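Local coordinates for protein sphingomyelinase C (Streptomyces griseocarneus, PDB 7CNE) that belongs to the endonuclease/exonuclease/phosphatase family and adopts its DNase I-like fold of two mixed beta sheets, to which a separate two-stranded hairpin is added, at residues L13-F18 against A40-G45; D47-Q52 against D69-Q74; P272-V275 against K280-T283. All coordinates share one frame; numbering follows the deposited sequence.

Interaction 1: L13-F18 against A40-G45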
ATOM      1  N   LEU A  13       7.992  -4.754  -2.192  1.00 14.71           N
ATOM      2  CA  LEU A  13       6.647  -5.234  -2.504  1.00 16.17           C
ATOM      3  C   LEU A  13       5.607  -4.256  -1.975  1.00 16.49           C
ATOM      4  O   LEU A  13       5.693  -3.809  -0.828  1.00 13.87           O
ATOM      5  CB  LEU A  13       6.407  -6.619  -1.894  1.00 15.94           C
ATOM      6  CG  LEU A  13       4.965  -7.120  -1.778  1.00 18.04           C
ATOM      7  CD1 LEU A  13       4.383  -7.483  -3.159  1.00 17.02           C
ATOM      8  CD2 LEU A  13       4.887  -8.321  -0.832  1.00 18.65           C
ATOM      9  N   THR A  14       4.618  -3.929  -2.801  1.00 15.78           N
ATOM     10  CA  THR A  14       3.423  -3.266  -2.305  1.00 14.94           C
ATOM     11  C   THR A  14       2.237  -4.164  -2.619  1.00 15.67           C
ATOM     12  O   THR A  14       2.143  -4.706  -3.725  1.00 15.42           O
ATOM     13  CB  THR A  14       3.247  -1.841  -2.886  1.00 15.26           C
ATOM     14  OG1 THR A  14       2.057  -1.256  -2.359  1.00 14.30           O
ATOM     15  CG2 THR A  14       3.190  -1.814  -4.415  1.00 15.32           C
ATOM     16  N   TYR A  15       1.349  -4.345  -1.637  1.00 16.96           N
ATOM     17  CA  TYR A  15       0.248  -5.299  -1.772  1.00 17.37           C
ATOM     18  C   TYR A  15      -0.953  -4.852  -0.956  1.00 16.11           C
ATOM     19  O   TYR A  15      -0.861  -4.695   0.268  1.00 14.91           O
ATOM     20  CB  TYR A  15       0.683  -6.696  -1.328  1.00 13.61           C
ATOM     21  CG  TYR A  15      -0.340  -7.776  -1.612  1.00 17.62           C
ATOM     22  CD1 TYR A  15      -0.928  -7.900  -2.871  1.00 16.35           C
ATOM     23  CD2 TYR A  15      -0.718  -8.677  -0.617  1.00 15.44           C
ATOM     24  CE1 TYR A  15      -1.856  -8.918  -3.139  1.00 16.29           C
ATOM     25  CE2 TYR A  15      -1.633  -9.680  -0.867  1.00 15.70           C
ATOM     26  CZ  TYR A  15      -2.203  -9.802  -2.120  1.00 20.42           C
ATOM     27  OH  TYR A  15      -3.113 -10.821  -2.338  1.00 18.38           O
ATOM     28  N   ASN A  16      -2.086  -4.677  -1.627  1.00 16.39           N
ATOM     29  CA  ASN A  16      -3.348  -4.381  -0.959  1.00 13.56           C
ATOM     30  C   ASN A  16      -3.980  -5.712  -0.558  1.00 15.11           C
ATOM     31  O   ASN A  16      -4.389  -6.489  -1.423  1.00 18.25           O
ATOM     32  CB  ASN A  16      -4.261  -3.578  -1.882  1.00 14.92           C
ATOM     33  CG  ASN A  16      -5.577  -3.176  -1.219  1.00 18.31           C
ATOM     34  OD1 ASN A  16      -6.177  -3.957  -0.478  1.00 16.62           O
ATOM     35  ND2 ASN A  16      -6.041  -1.954  -1.502  1.00 15.70           N
ATOM     36  N   THR A  17      -4.085  -5.956   0.752  1.00 14.30           N
ATOM     37  CA  THR A  17      -4.456  -7.265   1.288  1.00 17.05           C
ATOM     38  C   THR A  17      -5.956  -7.504   1.395  1.00 17.52           C
ATOM     39  O   THR A  17      -6.354  -8.646   1.631  1.00 19.44           O
ATOM     40  CB  THR A  17      -3.862  -7.469   2.682  1.00 17.50           C
ATOM     41  OG1 THR A  17      -4.453  -6.525   3.587  1.00 14.64           O
ATOM     42  CG2 THR A  17      -2.342  -7.305   2.662  1.00 15.85           C
ATOM     43  N   PHE A  18      -6.790  -6.470   1.281  1.00 18.82           N
ATOM     44  CA  PHE A  18      -8.244  -6.617   1.409  1.00 17.53           C
ATOM     45  C   PHE A  18      -8.622  -7.396   2.676  1.00 18.28           C
ATOM     46  O   PHE A  18      -9.385  -8.369   2.646  1.00 17.28           O
ATOM     47  CB  PHE A  18      -8.830  -7.279   0.157  1.00 16.30           C
ATOM     48  CG  PHE A  18     -10.333  -7.292   0.122  1.00 20.95           C
ATOM     49  CD1 PHE A  18     -11.051  -6.120   0.303  1.00 21.63           C
ATOM     50  CD2 PHE A  18     -11.026  -8.476  -0.091  1.00 22.20           C
ATOM     51  CE1 PHE A  18     -12.438  -6.125   0.267  1.00 26.86           C
ATOM     52  CE2 PHE A  18     -12.418  -8.488  -0.133  1.00 22.64           C
ATOM     53  CZ  PHE A  18     -13.121  -7.313   0.053  1.00 24.87           C
ATOM     54  N   ALA A  40       2.749 -16.772   0.327  1.00 21.40           N
ATOM     55  CA  ALA A  40       2.744 -16.671  -1.126  1.00 22.57           C
ATOM     56  C   ALA A  40       4.151 -16.390  -1.661  1.00 21.98           C
ATOM     57  O   ALA A  40       5.015 -15.840  -0.972  1.00 20.85           O
ATOM     58  CB  ALA A  40       1.782 -15.584  -1.588  1.00 21.27           C
ATOM     59  N   GLY A  41       4.373 -16.791  -2.913  1.00 24.17           N
ATOM     60  CA  GLY A  41       5.677 -16.573  -3.524  1.00 27.21           C
ATOM     61  C   GLY A  41       6.059 -15.104  -3.574  1.00 22.59           C
ATOM     62  O   GLY A  41       7.202 -14.740  -3.280  1.00 20.15           O
ATOM     63  N   PHE A  42       5.101 -14.238  -3.917  1.00 21.91           N
ATOM     64  CA  PHE A  42       5.409 -12.816  -4.041  1.00 20.28           C
ATOM     65  C   PHE A  42       5.797 -12.196  -2.709  1.00 18.92           C
ATOM     66  O   PHE A  42       6.435 -11.133  -2.693  1.00 18.80           O
ATOM     67  CB  PHE A  42       4.223 -12.052  -4.665  1.00 22.20           C
ATOM     68  CG  PHE A  42       2.943 -12.086  -3.853  1.00 23.02           C
ATOM     69  CD1 PHE A  42       2.774 -11.258  -2.747  1.00 19.67           C
ATOM     70  CD2 PHE A  42       1.886 -12.909  -4.236  1.00 22.48           C
ATOM     71  CE1 PHE A  42       1.597 -11.278  -2.013  1.00 22.89           C
ATOM     72  CE2 PHE A  42       0.697 -12.935  -3.513  1.00 24.69           C
ATOM     73  CZ  PHE A  42       0.547 -12.120  -2.395  1.00 24.91           C
ATOM     74  N   PHE A  43       5.432 -12.833  -1.596  1.00 17.16           N
ATOM     75  CA  PHE A  43       5.762 -12.325  -0.267  1.00 18.48           C
ATOM     76  C   PHE A  43       7.206 -12.601   0.127  1.00 20.76           C
ATOM     77  O   PHE A  43       7.743 -11.899   0.994  1.00 19.62           O
ATOM     78  CB  PHE A  43       4.826 -12.949   0.785  1.00 19.07           C
ATOM     79  CG  PHE A  43       4.694 -12.131   2.047  1.00 18.97           C
ATOM     80  CD1 PHE A  43       3.821 -11.054   2.102  1.00 18.83           C
ATOM     81  CD2 PHE A  43       5.442 -12.444   3.176  1.00 20.97           C
ATOM     82  CE1 PHE A  43       3.690 -10.298   3.265  1.00 19.27           C
ATOM     83  CE2 PHE A  43       5.329 -11.694   4.338  1.00 19.01           C
ATOM     84  CZ  PHE A  43       4.451 -10.612   4.382  1.00 17.91           C
ATOM     85  N   GLN A  44       7.850 -13.590  -0.492  1.00 21.07           N
ATOM     86  CA  GLN A  44       9.197 -13.995  -0.105  1.00 22.19           C
ATOM     87  C   GLN A  44      10.243 -13.210  -0.870  1.00 20.77           C
ATOM     88  O   GLN A  44      10.040 -12.825  -2.022  1.00 19.95           O
ATOM     89  CB  GLN A  44       9.432 -15.488  -0.356  1.00 26.50           C
ATOM     90  CG  GLN A  44       8.194 -16.356  -0.207  1.00 25.98           C
ATOM     91  CD  GLN A  44       7.622 -16.298   1.197  1.00 30.13           C
ATOM     92  OE1 GLN A  44       8.364 -16.162   2.173  1.00 29.45           O
ATOM     93  NE2 GLN A  44       6.291 -16.378   1.306  1.00 23.51           N
ATOM     94  N   GLY A  45      11.381 -12.992  -0.217  1.00 22.26           N
ATOM     95  CA  GLY A  45      12.562 -12.521  -0.904  1.00 20.75           C
ATOM     96  C   GLY A  45      12.618 -11.030  -1.121  1.00 20.93           C
ATOM     97  O   GLY A  45      13.437 -10.564  -1.918  1.00 21.05           O
TER

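Interaction 2: D47-Q52 against D69-Q74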
ATOM      1  N   ASP A  47      13.058  -6.945   0.327  1.00 16.69           N
ATOM      2  CA  ASP A  47      13.691  -6.166   1.381  1.00 15.04           C
ATOM      3  C   ASP A  47      12.679  -5.374   2.206  1.00 17.72           C
ATOM      4  O   ASP A  47      12.851  -5.217   3.422  1.00 15.80           O
ATOM      5  CB  ASP A  47      14.709  -5.220   0.758  1.00 16.85           C
ATOM      6  CG  ASP A  47      15.874  -5.968   0.175  1.00 19.41           C
ATOM      7  OD1 ASP A  47      16.643  -6.516   0.983  1.00 18.89           O
ATOM      8  OD2 ASP A  47      15.991  -6.035  -1.068  1.00 18.44           O
ATOM      9  N   VAL A  48      11.645  -4.854   1.560  1.00 14.71           N
ATOM     10  CA  VAL A  48      10.613  -4.049   2.213  1.00 14.69           C
ATOM     11  C   VAL A  48       9.272  -4.517   1.681  1.00 18.14           C
ATOM     12  O   VAL A  48       9.143  -4.817   0.488  1.00 16.92           O
ATOM     13  CB  VAL A  48      10.813  -2.536   1.949  1.00 17.45           C
ATOM     14  CG1 VAL A  48       9.742  -1.702   2.652  1.00 13.79           C
ATOM     15  CG2 VAL A  48      12.221  -2.087   2.372  1.00 17.34           C
ATOM     16  N   VAL A  49       8.278  -4.602   2.572  1.00 17.27           N
ATOM     17  CA  VAL A  49       6.902  -4.935   2.212  1.00 14.51           C
ATOM     18  C   VAL A  49       6.002  -3.832   2.755  1.00 16.38           C
ATOM     19  O   VAL A  49       6.079  -3.490   3.942  1.00 17.50           O
ATOM     20  CB  VAL A  49       6.467  -6.315   2.760  1.00 16.76           C
ATOM     21  CG1 VAL A  49       4.990  -6.599   2.406  1.00 16.25           C
ATOM     22  CG2 VAL A  49       7.371  -7.431   2.214  1.00 18.35           C
ATOM     23  N   VAL A  50       5.171  -3.261   1.883  1.00 15.80           N
ATOM     24  CA  VAL A  50       4.173  -2.263   2.264  1.00 15.92           C
ATOM     25  C   VAL A  50       2.797  -2.856   1.981  1.00 16.58           C
ATOM     26  O   VAL A  50       2.484  -3.199   0.830  1.00 15.19           O
ATOM     27  CB  VAL A  50       4.364  -0.930   1.517  1.00 15.39           C
ATOM     28  CG1 VAL A  50       3.356   0.103   2.015  1.00 16.94           C
ATOM     29  CG2 VAL A  50       5.783  -0.394   1.713  1.00 16.56           C
ATOM     30  N   LEU A  51       1.977  -2.968   3.022  1.00 14.68           N
ATOM     31  CA  LEU A  51       0.642  -3.528   2.920  1.00 15.74           C
ATOM     32  C   LEU A  51      -0.409  -2.438   3.062  1.00 15.23           C
ATOM     33  O   LEU A  51      -0.234  -1.488   3.830  1.00 15.64           O
ATOM     34  CB  LEU A  51       0.407  -4.587   4.000  1.00 15.34           C
ATOM     35  CG  LEU A  51       1.406  -5.748   4.001  1.00 18.89           C
ATOM     36  CD1 LEU A  51       1.059  -6.695   5.153  1.00 14.63           C
ATOM     37  CD2 LEU A  51       1.346  -6.471   2.660  1.00 14.39           C
ATOM     38  N   GLN A  52      -1.521  -2.605   2.346  1.00 13.75           N
ATOM     39  CA  GLN A  52      -2.700  -1.777   2.538  1.00 15.59           C
ATOM     40  C   GLN A  52      -3.876  -2.656   2.947  1.00 16.72           C
ATOM     41  O   GLN A  52      -3.842  -3.879   2.788  1.00 16.56           O
ATOM     42  CB  GLN A  52      -3.068  -0.994   1.271  1.00 12.73           C
ATOM     43  CG  GLN A  52      -1.956  -0.110   0.731  1.00 13.78           C
ATOM     44  CD  GLN A  52      -0.978  -0.891  -0.133  1.00 15.76           C
ATOM     45  OE1 GLN A  52      -1.382  -1.769  -0.905  1.00 15.97           O
ATOM     46  NE2 GLN A  52       0.307  -0.574  -0.010  1.00 14.34           N
ATOM     47  N   ASP A  69       9.916 -13.355  11.003  1.00 20.52           N
ATOM     48  CA  ASP A  69      11.190 -14.029  10.756  1.00 25.35           C
ATOM     49  C   ASP A  69      11.922 -13.419   9.561  1.00 25.69           C
ATOM     50  O   ASP A  69      13.127 -13.138   9.631  1.00 22.47           O
ATOM     51  CB  ASP A  69      10.948 -15.533  10.563  1.00 27.33           C
ATOM     52  CG  ASP A  69      10.037 -15.855   9.350  0.54 28.31           C
ATOM     53  OD1 ASP A  69       9.206 -15.002   8.933  0.54 24.01           O
ATOM     54  OD2 ASP A  69      10.155 -16.982   8.804  0.54 26.94           O
ATOM     55  N   ARG A  70      11.207 -13.194   8.459  1.00 20.72           N
ATOM     56  CA  ARG A  70      11.808 -12.621   7.257  1.00 23.29           C
ATOM     57  C   ARG A  70      11.859 -11.096   7.284  1.00 21.80           C
ATOM     58  O   ARG A  70      12.765 -10.505   6.687  1.00 17.76           O
ATOM     59  CB  ARG A  70      11.037 -13.088   6.012  1.00 22.43           C
ATOM     60  CG  ARG A  70      10.926 -14.620   5.850  1.00 28.04           C
ATOM     61  CD  ARG A  70       9.630 -15.024   5.104  1.00 30.97           C
ATOM     62  NE  ARG A  70       8.481 -15.123   6.015  1.00 35.66           N
ATOM     63  CZ  ARG A  70       7.267 -15.577   5.686  1.00 33.10           C
ATOM     64  NH1 ARG A  70       7.006 -15.991   4.451  1.00 30.32           N
ATOM     65  NH2 ARG A  70       6.308 -15.622   6.606  1.00 31.69           N
ATOM     66  N   TYR A  71      10.910 -10.440   7.958  1.00 17.79           N
ATOM     67  CA  TYR A  71      10.835  -8.977   8.026  1.00 21.06           C
ATOM     68  C   TYR A  71      10.699  -8.563   9.482  1.00 18.26           C
ATOM     69  O   TYR A  71       9.598  -8.238   9.945  1.00 19.25           O
ATOM     70  CB  TYR A  71       9.662  -8.452   7.193  1.00 15.51           C
ATOM     71  CG  TYR A  71       9.695  -8.994   5.784  1.00 17.79           C
ATOM     72  CD1 TYR A  71      10.612  -8.517   4.865  1.00 18.71           C
ATOM     73  CD2 TYR A  71       8.843 -10.015   5.387  1.00 20.83           C
ATOM     74  CE1 TYR A  71      10.655  -9.015   3.575  1.00 21.13           C
ATOM     75  CE2 TYR A  71       8.878 -10.518   4.095  1.00 17.80           C
ATOM     76  CZ  TYR A  71       9.786 -10.007   3.195  1.00 19.43           C
ATOM     77  OH  TYR A  71       9.838 -10.493   1.907  1.00 21.28           O
ATOM     78  N   PRO A  72      11.805  -8.540  10.230  1.00 21.20           N
ATOM     79  CA  PRO A  72      11.701  -8.357  11.688  1.00 20.60           C
ATOM     80  C   PRO A  72      11.352  -6.948  12.121  1.00 20.59           C
ATOM     81  O   PRO A  72      10.923  -6.763  13.261  1.00 20.40           O
ATOM     82  CB  PRO A  72      13.103  -8.743  12.195  1.00 20.72           C
ATOM     83  CG  PRO A  72      13.779  -9.440  11.044  1.00 19.32           C
ATOM     84  CD  PRO A  72      13.194  -8.801   9.814  1.00 19.32           C
ATOM     85  N   TYR A  73      11.566  -5.942  11.290  1.00 16.03           N
ATOM     86  CA  TYR A  73      11.411  -4.557  11.707  1.00 18.67           C
ATOM     87  C   TYR A  73      10.140  -4.006  11.078  1.00 19.41           C
ATOM     88  O   TYR A  73      10.016  -3.957   9.847  1.00 17.58           O
ATOM     89  CB  TYR A  73      12.649  -3.752  11.316  1.00 20.63           C
ATOM     90  CG  TYR A  73      13.935  -4.409  11.811  1.00 20.14           C
ATOM     91  CD1 TYR A  73      14.360  -4.228  13.120  1.00 21.04           C
ATOM     92  CD2 TYR A  73      14.713  -5.216  10.966  1.00 18.99           C
ATOM     93  CE1 TYR A  73      15.522  -4.821  13.591  1.00 23.07           C
ATOM     94  CE2 TYR A  73      15.889  -5.822  11.429  1.00 18.74           C
ATOM     95  CZ  TYR A  73      16.283  -5.613  12.746  1.00 23.58           C
ATOM     96  OH  TYR A  73      17.429  -6.195  13.238  1.00 23.01           O
ATOM     97  N   GLN A  74       9.176  -3.636  11.918  1.00 18.87           N
ATOM     98  CA  GLN A  74       7.842  -3.350  11.413  1.00 19.99           C
ATOM     99  C   GLN A  74       7.258  -2.111  12.078  1.00 19.76           C
ATOM    100  O   GLN A  74       7.568  -1.794  13.231  1.00 20.51           O
ATOM    101  CB  GLN A  74       6.908  -4.554  11.625  1.00 18.27           C
ATOM    102  CG  GLN A  74       7.498  -5.909  11.226  1.00 17.85           C
ATOM    103  CD  GLN A  74       6.492  -7.034  11.386  1.00 23.31           C
ATOM    104  OE1 GLN A  74       5.423  -6.827  11.951  1.00 23.26           O
ATOM    105  NE2 GLN A  74       6.811  -8.219  10.861  1.00 20.82           N
TER

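Interaction 3: P272-V275 against K280-T283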
ATOM      1  N   PRO A 272      -8.000 -22.540  -4.420  1.00 30.23           N
ATOM      2  CA  PRO A 272      -9.361 -22.081  -4.142  1.00 27.32           C
ATOM      3  C   PRO A 272      -9.647 -22.071  -2.652  1.00 29.69           C
ATOM      4  O   PRO A 272      -9.139 -22.897  -1.887  1.00 25.20           O
ATOM      5  CB  PRO A 272     -10.247 -23.101  -4.875  1.00 30.45           C
ATOM      6  CG  PRO A 272      -9.366 -24.295  -5.090  1.00 32.17           C
ATOM      7  CD  PRO A 272      -7.990 -23.717  -5.306  1.00 32.92           C
ATOM      8  N   TRP A 273     -10.464 -21.098  -2.250  1.00 25.60           N
ATOM      9  CA  TRP A 273     -10.994 -21.003  -0.903  1.00 27.06           C
ATOM     10  C   TRP A 273     -12.439 -20.552  -1.027  1.00 27.55           C
ATOM     11  O   TRP A 273     -12.798 -19.820  -1.953  1.00 28.55           O
ATOM     12  CB  TRP A 273     -10.182 -20.042  -0.019  1.00 26.94           C
ATOM     13  CG  TRP A 273     -10.085 -18.657  -0.580  1.00 25.01           C
ATOM     14  CD1 TRP A 273      -9.192 -18.211  -1.508  1.00 27.25           C
ATOM     15  CD2 TRP A 273     -10.932 -17.545  -0.266  1.00 26.10           C
ATOM     16  NE1 TRP A 273      -9.425 -16.881  -1.785  1.00 28.44           N
ATOM     17  CE2 TRP A 273     -10.490 -16.452  -1.037  1.00 25.38           C
ATOM     18  CE3 TRP A 273     -12.025 -17.367   0.592  1.00 26.67           C
ATOM     19  CZ2 TRP A 273     -11.099 -15.198  -0.973  1.00 26.76           C
ATOM     20  CZ3 TRP A 273     -12.624 -16.124   0.658  1.00 24.32           C
ATOM     21  CH2 TRP A 273     -12.160 -15.054  -0.121  1.00 25.80           C
ATOM     22  N   THR A 274     -13.271 -21.018  -0.110  1.00 27.97           N
ATOM     23  CA  THR A 274     -14.706 -20.856  -0.244  1.00 32.24           C
ATOM     24  C   THR A 274     -15.284 -20.283   1.037  1.00 31.97           C
ATOM     25  O   THR A 274     -14.862 -20.641   2.142  1.00 31.88           O
ATOM     26  CB  THR A 274     -15.377 -22.197  -0.586  1.00 34.84           C
ATOM     27  OG1 THR A 274     -14.802 -22.715  -1.795  1.00 32.33           O
ATOM     28  CG2 THR A 274     -16.877 -22.018  -0.778  1.00 32.77           C
ATOM     29  N   VAL A 275     -16.235 -19.369   0.875  1.00 31.63           N
ATOM     30  CA  VAL A 275     -16.955 -18.779   1.990  1.00 34.73           C
ATOM     31  C   VAL A 275     -18.436 -18.792   1.638  1.00 35.37           C
ATOM     32  O   VAL A 275     -18.824 -18.980   0.482  1.00 34.99           O
ATOM     33  CB  VAL A 275     -16.481 -17.342   2.299  1.00 32.42           C
ATOM     34  CG1 VAL A 275     -15.086 -17.359   2.921  1.00 29.21           C
ATOM     35  CG2 VAL A 275     -16.503 -16.508   1.037  1.00 27.23           C
ATOM     36  N   LYS A 280     -25.380 -18.839   0.181  1.00 48.23           N
ATOM     37  CA  LYS A 280     -24.760 -19.254  -1.068  1.00 49.57           C
ATOM     38  C   LYS A 280     -23.257 -19.364  -0.861  1.00 45.51           C
ATOM     39  O   LYS A 280     -22.673 -18.668  -0.026  1.00 38.05           O
ATOM     40  CB  LYS A 280     -25.085 -18.302  -2.227  1.00 49.37           C
ATOM     41  CG  LYS A 280     -24.607 -18.839  -3.574  1.00 52.31           C
ATOM     42  CD  LYS A 280     -24.867 -17.909  -4.773  1.00 59.16           C
ATOM     43  CE  LYS A 280     -26.138 -17.062  -4.671  1.00 60.25           C
ATOM     44  NZ  LYS A 280     -27.340 -17.875  -4.322  1.00 61.75           N
ATOM     45  N   ARG A 281     -22.645 -20.284  -1.599  1.00 48.75           N
ATOM     46  CA  ARG A 281     -21.217 -20.537  -1.500  1.00 41.48           C
ATOM     47  C   ARG A 281     -20.486 -19.833  -2.636  1.00 37.64           C
ATOM     48  O   ARG A 281     -20.936 -19.838  -3.785  1.00 38.25           O
ATOM     49  CB  ARG A 281     -20.927 -22.038  -1.525  1.00 48.79           C
ATOM     50  CG  ARG A 281     -21.698 -22.831  -0.473  1.00 48.91           C
ATOM     51  CD  ARG A 281     -20.964 -22.841   0.847  1.00 46.79           C
ATOM     52  NE  ARG A 281     -19.772 -23.683   0.798  1.00 50.95           N
ATOM     53  CZ  ARG A 281     -18.890 -23.786   1.789  1.00 49.52           C
ATOM     54  NH1 ARG A 281     -19.061 -23.092   2.909  1.00 46.36           N
ATOM     55  NH2 ARG A 281     -17.831 -24.576   1.656  1.00 49.66           N
ATOM     56  N   TYR A 282     -19.361 -19.209  -2.299  1.00 38.43           N
ATOM     57  CA  TYR A 282     -18.549 -18.475  -3.257  1.00 34.33           C
ATOM     58  C   TYR A 282     -17.111 -18.954  -3.143  1.00 30.59           C
ATOM     59  O   TYR A 282     -16.562 -19.019  -2.036  1.00 31.57           O
ATOM     60  CB  TYR A 282     -18.634 -16.964  -3.009  1.00 32.90           C
ATOM     61  CG  TYR A 282     -20.010 -16.375  -3.221  1.00 40.19           C
ATOM     62  CD1 TYR A 282     -20.456 -16.045  -4.496  1.00 43.99           C
ATOM     63  CD2 TYR A 282     -20.865 -16.146  -2.146  1.00 41.94           C
ATOM     64  CE1 TYR A 282     -21.721 -15.503  -4.697  1.00 47.92           C
ATOM     65  CE2 TYR A 282     -22.128 -15.598  -2.336  1.00 46.52           C
ATOM     66  CZ  TYR A 282     -22.550 -15.281  -3.613  1.00 48.45           C
ATOM     67  OH  TYR A 282     -23.803 -14.744  -3.815  1.00 49.85           O
ATOM     68  N   THR A 283     -16.505 -19.298  -4.278  1.00 31.75           N
ATOM     69  CA  THR A 283     -15.130 -19.782  -4.315  1.00 30.74           C
ATOM     70  C   THR A 283     -14.258 -18.794  -5.079  1.00 25.63           C
ATOM     71  O   THR A 283     -14.617 -18.364  -6.176  1.00 29.67           O
ATOM     72  CB  THR A 283     -15.049 -21.175  -4.952  1.00 33.70           C
ATOM     73  OG1 THR A 283     -15.770 -22.111  -4.139  1.00 33.47           O
ATOM     74  CG2 THR A 283     -13.593 -21.628  -5.049  1.00 30.53           C
TER

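Interaction 1: L13-F18 against A40-G45
A chi1 of -172° carries the Tyr-15 ring off strand 12-19 toward Phe-42, while Phe-42, with chi1 at 62°, holds its CG between backbone N and carbonyl carbon and sends its ring back toward the strand. The rings meet edge-to-face: atoms CE1 and CZ of Phe-42 come over one face of Tyr-15, with centroids 4.7 Å apart and planes inclined at 56°, a T-shaped pair short of perpendicular. At the closest point Phe-42 CZ is 3.6 Å from Tyr-15 CZ. Leu-13 works with its CD2 branch, which lies near the plane of the Phe-42 ring at its edge, 4.1 Å from Phe-42 CD1, and also reaches Phe-42 O at 3.7 Å. Leu-13 CD2 lies 4.1 Å from Phe-43 CD1 as well. The contact falls within a beta-alpha-beta crossover, since strand 12-19, helix 30-39 and the parallel neighbouring strand 48-54 follow one another in the chain. The 40-45 turn is fastened at Ala-40 O, which accepts from Phe-43 N (3.1 Å) and, through the opposite face of its carbonyl plane, from Gln-44 NE2 (2.7 Å). Pro-292 and Ile-294 add further apolar cover to both Leu-13 and Phe-42.

Interaction 2: D47-Q52 against D69-Q74
Apolar contact between Val-49 and Tyr-71 carries most of this interface. Val-49 CG2 stands over one face of the Tyr-71 ring, 3.9 Å from its centroid and only 19° off the normal, which meets the geometry of a CH-pi interaction. The methyl is displaced toward the hydroxyl end of the ring, as its 3.7 Å approach to Tyr-71 CZ indicates. With chi1 of Val-49 at 178°, CG1 takes the position anti to the backbone N and CG2 is the branch turned to the ring. Arg-70 CB lies 3.8 Å above the opposite ring face, so the ring lies between an aliphatic carbon of its own segment and one from the strand. Asp-47 meets the ring through its backbone instead: Asp-47 O comes near the plane at the ring edge, 4.2 Å from Tyr-71 CD1.

In the seven-stranded sheet of the DNase I-like fold, strand 103-106 separates strand 48-54 from the short edge strand 73-74. Leu-105, bonded through its backbone to Val-49, also packs against Tyr-71.

Among the polar contacts, Tyr-71 OH is engaged by Phe-43 O and Asn-46 N, which fixes the hydroxyl end of the ring, and the Asp-47 carboxylate by Trp-108 NE1 and Lys-11 N. Within 69-74, Gln-74 NE2 gives a nearly straight bond of 2.9 Å to Tyr-71 O, with an angle of 163° at the hydrogen; the acceptor lies in the amide plane. Arg-70 NE forms a salt bridge to Asp-69 OD1, doubtful because it holds for one of two modelled conformers of Asp-69, while NH1 reaches Ala-38 O and Gln-44 OE1, and NH2 reaches Ala-66 O.

Interaction 3: P272-V275 against K280-T283
Val-275 and Tyr-282 form an antiparallel hydrogen-bonded pair in which each backbone N and O is used across the hairpin. Tyr-282 N reaches Val-275 O at 2.8 Å with 165° at the hydrogen, and Val-275 N reaches Tyr-282 O at 3.0 Å with 161°. Both acceptors also take a CA-H...O contact: Thr-274 CA is 3.2 Å from Tyr-282 O, and Arg-281 CA is 3.5 Å from Val-275 O. Thr-274 and Thr-283 make the adjacent non-hydrogen-bonded pair, their side chains on the sheet face opposite those of Val-275 and Tyr-282. Thr-274 OG1 and Thr-283 OG1 lie 2.6 Å apart; either hydroxyl could be the donor. Beside them Thr-274 CG2 lies over one face of the Arg-281 guanidinium, 3.7 Å from Arg-281 NH2; the arginine chain bends at chi2 and chi3, which brings the guanidinium face to the methyl, and its NH1 bonds to Ser-276 OG. Pro-272 CB touches Thr-283 CG2 at 3.7 Å. Trp-273 points away from 280-283, with NE1 bonded to Asp-286 O. Strands 273-276 and 281-284 form a separate two-stranded sheet at the surface; the Trp-273 ring meets His-32 of helix 30-39, and the Tyr-282 ring meets Tyr-236 of helix 232-237.

In the fold
Interactions 1 and 2 adjoin, with centres 10 Å apart, and both reach the seven-stranded sheet through the neighbouring strands 12-19 and 48-54. Two probable hydrogen bonds bridge the two contacts: Phe-43 O to Tyr-71 OH at 2.7 Å, and Gln-44 OE1 to Arg-70 NH1, also at 2.7 Å. The turn 40-45 thus takes part in one contact and anchors polar ends of the other. Interaction 3 stands apart on the surface hairpin, its centre about 22 Å from that of interaction 1 and about 29 Å from that of interaction 2; its nearest atoms remain about 7 Å and 14 Å away, respectively. All three follow in series along the chain.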